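PDB 6SL9: enoyl-CoA hydratase/carnithine racemase from Thermus thermophilus JL-18, which catalyses, as an isomerase of the crotonase family known as PaaG, the formation of oxepin-CoA in phenylacetic acid catabolism. Local coordinates for the interface of chains A and B. Coordinates in Å, arbitrary orientation; residue numbers count along the deposited sequence, not the author numbering. Chains: chain A/B, Enoyl-CoA hydratase/carnithine racemase.

The interface of chains A and B. Residues chain A 85, 88-89, 92, 116, 213; chain B 220-221, 224-225.
A:Glu89 meets B:Thr221 where helix 77-93 of chain A faces the N-terminal turns of helix 220-235 of chain B, in a part of the trimer's subunit interface. The B:Thr221 hydroxyl OG1 donates a hydrogen bond to A:Glu89 OE1 at 2.6 Å, which accepts it through its syn lone pair, on the side of OE2. Glutamate suits the place by joining an aliphatic CG to two carboxylate oxygens: chi1 (-74°) sets CG beside B:Leu224 CD1, and the bend at chi2 (-81°) turns the carboxylate to B:Thr221. OE2 holds water 2 at 2.6 Å; threonine fits because its hydroxyl can give its proton to OE1 and still contact this water. An alanine in place of A:Glu89 would probably leave the threonine hydroxyl and water 2 without their carboxylate partner and open a gap beside B:Leu224. B:Leu224 suits a mixed surface: CD1 lies against A:Glu89 CG and CD2 3.9 Å from A:Val88 CG1, while CB packs against A:Asn85 CG at 3.8 Å. The asparagine offers a flat amide that slides past the leucine without hydrogen bonding to its carbonyl. B:Leu220, its CG anti to the backbone N (chi1 177°), points tip to tip at A:Trp116, whose broad indole offers CH2 to both methyls. A:Ser92 turns its hydroxyl back to its own helix, OG donating to A:Glu89 O. At the helix start, water 1 links B:Leu220 N, 3.0 Å away, to the carbonyl oxygen of A:Leu213 at 2.9 Å.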
ATOM      1  N   ASN A  85      -7.049 -23.825  -3.536  1.00 12.54           N
ATOM      2  CA  ASN A  85      -6.186 -22.682  -3.128  1.00 12.10           C
ATOM      3  C   ASN A  85      -4.722 -23.067  -3.276  1.00 12.97           C
ATOM      4  O   ASN A  85      -3.897 -22.180  -3.412  1.00 12.02           O
ATOM      5  CB  ASN A  85      -6.538 -22.151  -1.725  1.00 12.19           C
ATOM      6  CG  ASN A  85      -7.681 -21.169  -1.673  1.00 11.76           C
ATOM      7  OD1 ASN A  85      -8.003 -20.525  -2.664  1.00 13.56           O
ATOM      8  ND2 ASN A  85      -8.274 -20.988  -0.493  1.00 13.78           N
ATOM      9  N   VAL A  88      -3.059 -21.216  -6.197  1.00 11.01           N
ATOM     10  CA  VAL A  88      -2.600 -19.843  -5.876  1.00 10.99           C
ATOM     11  C   VAL A  88      -1.362 -19.887  -5.013  1.00 10.31           C
ATOM     12  O   VAL A  88      -0.439 -19.077  -5.196  1.00 11.96           O
ATOM     13  CB  VAL A  88      -3.737 -19.035  -5.264  1.00 12.10           C
ATOM     14  CG1 VAL A  88      -3.251 -17.664  -4.851  1.00 11.30           C
ATOM     15  CG2 VAL A  88      -4.902 -18.911  -6.247  1.00 16.54           C
ATOM     16  N   GLU A  89      -1.315 -20.810  -4.053  1.00 10.97           N
ATOM     17  CA  GLU A  89      -0.082 -20.966  -3.273  1.00 11.36           C
ATOM     18  C   GLU A  89       1.097 -21.240  -4.207  1.00 11.33           C
ATOM     19  O   GLU A  89       2.176 -20.647  -4.034  1.00 11.96           O
ATOM     20  CB  GLU A  89      -0.227 -22.123  -2.282  1.00 13.15           C
ATOM     21  CG  GLU A  89      -1.113 -21.792  -1.096  1.00 14.31           C
ATOM     22  CD  GLU A  89      -0.460 -21.010   0.011  1.00 17.04           C
ATOM     23  OE1 GLU A  89      -1.165 -20.748   1.019  1.00 17.11           O
ATOM     24  OE2 GLU A  89       0.733 -20.648  -0.118  1.00 18.49           O
ATOM     25  N   SER A  92       2.124 -18.178  -5.981  1.00 12.10           N
ATOM     26  CA  SER A  92       2.688 -17.141  -5.099  1.00 12.11           C
ATOM     27  C   SER A  92       4.143 -17.426  -4.764  1.00 13.26           C
ATOM     28  O   SER A  92       4.942 -16.491  -4.581  1.00 13.65           O
ATOM     29  CB  SER A  92       1.884 -17.001  -3.850  1.00 13.31           C
ATOM     30  OG  SER A  92       2.063 -18.082  -2.951  1.00 14.56           O
ATOM     31  N   TRP A 116      -1.130 -12.488 -10.551  1.00  9.79           N
ATOM     32  CA  TRP A 116      -0.012 -13.225  -9.928  1.00 10.37           C
ATOM     33  C   TRP A 116       1.267 -13.149 -10.748  1.00 10.33           C
ATOM     34  O   TRP A 116       2.299 -13.530 -10.232  1.00 11.93           O
ATOM     35  CB  TRP A 116      -0.386 -14.683  -9.631  1.00 11.71           C
ATOM     36  CG  TRP A 116      -1.240 -14.826  -8.413  1.00 11.82           C
ATOM     37  CD1 TRP A 116      -2.587 -15.049  -8.332  1.00 11.79           C
ATOM     38  CD2 TRP A 116      -0.786 -14.539  -7.090  1.00 11.15           C
ATOM     39  NE1 TRP A 116      -2.977 -14.957  -7.028  1.00 12.27           N
ATOM     40  CE2 TRP A 116      -1.901 -14.640  -6.242  1.00 11.52           C
ATOM     41  CE3 TRP A 116       0.462 -14.210  -6.555  1.00 11.29           C
ATOM     42  CZ2 TRP A 116      -1.800 -14.386  -4.873  1.00 12.15           C
ATOM     43  CZ3 TRP A 116       0.560 -13.965  -5.195  1.00 12.41           C
ATOM     44  CH2 TRP A 116      -0.560 -14.053  -4.383  1.00 12.69           C
ATOM     45  N   LEU A 213       6.190 -11.042  -0.857  1.00 10.19           N
ATOM     46  CA  LEU A 213       4.917 -11.698  -0.476  1.00 10.41           C
ATOM     47  C   LEU A 213       4.638 -11.453   1.022  1.00 12.36           C
ATOM     48  O   LEU A 213       3.494 -11.393   1.423  1.00 13.77           O
ATOM     49  CB  LEU A 213       4.947 -13.187  -0.798  1.00 11.76           C
ATOM     50  CG  LEU A 213       3.608 -13.882  -0.807  1.00 13.16           C
ATOM     51  CD1 LEU A 213       2.771 -13.429  -1.967  1.00 14.51           C
ATOM     52  CD2 LEU A 213       3.759 -15.372  -0.826  1.00 15.27           C
TER
ATOM     53  N   LEU B 220      -0.484 -14.635   2.842  1.00 11.17           N
ATOM     54  CA  LEU B 220      -1.260 -15.144   1.716  1.00 11.04           C
ATOM     55  C   LEU B 220      -2.055 -16.377   2.141  1.00 11.22           C
ATOM     56  O   LEU B 220      -3.239 -16.502   1.782  1.00 11.75           O
ATOM     57  CB  LEU B 220      -0.375 -15.421   0.528  1.00 12.39           C
ATOM     58  CG  LEU B 220      -1.124 -16.019  -0.633  1.00 14.82           C
ATOM     59  CD1 LEU B 220      -2.185 -15.190  -1.222  1.00 12.74           C
ATOM     60  CD2 LEU B 220      -0.250 -16.578  -1.655  1.00 21.82           C
ATOM     61  N   THR B 221      -1.439 -17.283   2.882  1.00 11.36           N
ATOM     62  CA  THR B 221      -2.138 -18.501   3.319  1.00 11.84           C
ATOM     63  C   THR B 221      -3.396 -18.154   4.139  1.00 11.17           C
ATOM     64  O   THR B 221      -4.490 -18.713   3.898  1.00 11.99           O
ATOM     65  CB  THR B 221      -1.166 -19.435   4.071  1.00 13.01           C
ATOM     66  OG1 THR B 221      -0.098 -19.780   3.188  1.00 15.13           O
ATOM     67  CG2 THR B 221      -1.875 -20.646   4.617  1.00 14.14           C
ATOM     68  N   LEU B 224      -6.097 -16.592   1.826  1.00 10.98           N
ATOM     69  CA  LEU B 224      -6.784 -17.618   1.049  1.00 10.65           C
ATOM     70  C   LEU B 224      -7.826 -18.337   1.896  1.00 10.73           C
ATOM     71  O   LEU B 224      -8.913 -18.661   1.419  1.00 11.07           O
ATOM     72  CB  LEU B 224      -5.781 -18.565   0.419  1.00 11.33           C
ATOM     73  CG  LEU B 224      -4.914 -17.977  -0.689  1.00 11.48           C
ATOM     74  CD1 LEU B 224      -3.827 -18.981  -1.087  1.00 13.66           C
ATOM     75  CD2 LEU B 224      -5.735 -17.472  -1.875  1.00 13.35           C
ATOM     76  N   ALA B 225      -7.478 -18.714   3.123  1.00 10.88           N
ATOM     77  CA  ALA B 225      -8.409 -19.399   4.030  1.00 10.87           C
ATOM     78  C   ALA B 225      -9.613 -18.512   4.326  1.00 10.64           C
ATOM     79  O   ALA B 225     -10.747 -18.972   4.342  1.00 12.03           O
ATOM     80  CB  ALA B 225      -7.691 -19.806   5.283  1.00 11.53           C
TER
HETATM   81  O   HOH W   1       2.356 -13.578   2.906  1.00 15.71           O
HETATM   82  O   HOH W   2       2.334 -19.000   1.201  1.00 24.60           O